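Local coordinates for protein MJ fibrillarin homologue (Methanocaldococcus jannaschii, PDB 1FBN) that probably transfers methyl groups from S-adenosyl-L-methionine to ribose 2'-hydroxyls of rRNA and tRNA, at sites chosen by a guide RNA in box C/D particles, at residues P89-V92 against A93-A96. Numbering follows the deposited sequence.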
loop_
_atom_site.group_PDB
_atom_site.type_symbol
_atom_site.label_atom_id
_atom_site.label_comp_id
_atom_site.label_asym_id
_atom_site.label_seq_id
_atom_site.Cartn_x
_atom_site.Cartn_y
_atom_site.Cartn_z
ATOM N N PRO A 89 4.007 3.470 -4.014
ATOM C CA PRO A 89 5.230 3.647 -3.221
ATOM C C PRO A 89 5.586 5.115 -2.969
ATOM O O PRO A 89 6.075 5.456 -1.902
ATOM C CB PRO A 89 6.284 2.952 -4.076
ATOM C CG PRO A 89 5.520 1.812 -4.653
ATOM C CD PRO A 89 4.239 2.492 -5.096
ATOM N N SER A 90 5.323 5.993 -3.934
ATOM C CA SER A 90 5.643 7.406 -3.740
ATOM C C SER A 90 4.798 8.039 -2.630
ATOM O O SER A 90 5.310 8.810 -1.816
ATOM C CB SER A 90 5.503 8.190 -5.048
ATOM O OG SER A 90 4.167 8.213 -5.512
ATOM N N HIS A 91 3.516 7.686 -2.584
ATOM C CA HIS A 91 2.612 8.218 -1.567
ATOM C C HIS A 91 2.890 7.630 -0.193
ATOM O O HIS A 91 2.771 8.322 0.817
ATOM C CB HIS A 91 1.150 7.995 -1.962
ATOM C CG HIS A 91 0.655 8.951 -3.003
ATOM N ND1 HIS A 91 0.523 8.608 -4.332
ATOM C CD2 HIS A 91 0.253 10.240 -2.908
ATOM C CE1 HIS A 91 0.060 9.644 -5.009
ATOM N NE2 HIS A 91 -0.114 10.647 -4.168
ATOM N N VAL A 92 3.251 6.349 -0.152
ATOM C CA VAL A 92 3.566 5.689 1.113
ATOM C C VAL A 92 4.822 6.338 1.704
ATOM O O VAL A 92 4.919 6.512 2.919
ATOM C CB VAL A 92 3.783 4.165 0.929
ATOM C CG1 VAL A 92 4.327 3.546 2.208
ATOM C CG2 VAL A 92 2.469 3.488 0.545
ATOM N N ALA A 93 5.754 6.728 0.831
ATOM C CA ALA A 93 7.000 7.379 1.241
ATOM C C ALA A 93 6.713 8.770 1.810
ATOM O O ALA A 93 7.414 9.240 2.709
ATOM C CB ALA A 93 7.950 7.476 0.063
ATOM N N ASP A 94 5.693 9.430 1.269
ATOM C CA ASP A 94 5.286 10.748 1.748
ATOM C C ASP A 94 4.752 10.620 3.169
ATOM O O ASP A 94 5.076 11.427 4.034
ATOM C CB ASP A 94 4.178 11.330 0.867
ATOM C CG ASP A 94 4.690 11.874 -0.448
ATOM O OD1 ASP A 94 5.919 12.005 -0.627
ATOM O OD2 ASP A 94 3.847 12.188 -1.312
ATOM N N ILE A 95 3.915 9.605 3.390
ATOM C CA ILE A 95 3.314 9.347 4.696
ATOM C C ILE A 95 4.388 9.013 5.728
ATOM O O ILE A 95 4.497 9.673 6.759
ATOM C CB ILE A 95 2.300 8.173 4.622
ATOM C CG1 ILE A 95 1.204 8.494 3.604
ATOM C CG2 ILE A 95 1.686 7.907 5.995
ATOM C CD1 ILE A 95 0.420 7.285 3.149
ATOM N N ALA A 96 5.174 7.981 5.439
ATOM C CA ALA A 96 6.242 7.548 6.329
ATOM C C ALA A 96 7.541 8.324 6.060
ATOM O O ALA A 96 8.589 7.737 5.771
ATOM C CB ALA A 96 6.460 6.059 6.176
#
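Residues 89-95 make up most of helix 87-95, the crossover helix of the beta-alpha-beta unit between strands 77-81 and 100-105, and Ala96 follows its end. Four i to i+4 backbone hydrogen bonds join Pro89-Val92 to Ala93-Ala96. Ala93 N reaches Pro89 O at 3.0 Å, and Asp94 N and Ile95 N bond to Ser90 O and His91 O. The last of the four, Ala96 N to Val92 O at 2.9 Å, is nearly straight (175°). Ala96 then leaves helical geometry, and the helix ends.

Side chains mostly meet backbone carbonyls one turn back. Ala93 CB packs 3.4 Å from Pro89 O. Ile95 CG1 lies beside its own backbone N, anti to the carbonyl carbon (chi1 -58°). That turns the branch back along the helix, with CG1 3.2 Å from His91 O and CD1 4.1 Å from Val92 CA. Asp94 also folds back, and its CG comes within 3.4 Å of Ser90 O. Its OD2 lies obliquely to the His91 ring, 4.4 Å from CD2, without a bond to it.

The carboxylate of Asp94 is gripped from outside the helix. OD1 takes a salt bridge from Arg121 and a hydrogen bond from Ile30 N; OD2 forms a salt bridge with Arg50 and a hydrogen bond with Thr27 OG1. These bonds fix its rotation and tie the helix to strands 25-28 and 47-51 of the antiparallel sheet. With an alanine in place of Asp94, Arg50 and Arg121 would probably lose this buried counter-charge, and Thr27 and Ile30 N their acceptor. Trp52 stacks on the His91 ring, while Val92 packs on Ile78 of strand 77-81.

Pro89 lies next to Thr88, a predicted S-adenosyl-L-methionine-binding residue. A helix following the first strand of the mixed sheet, 77-81, with its start near the cofactor site, is characteristic of the Rossmann-like methyltransferase fold.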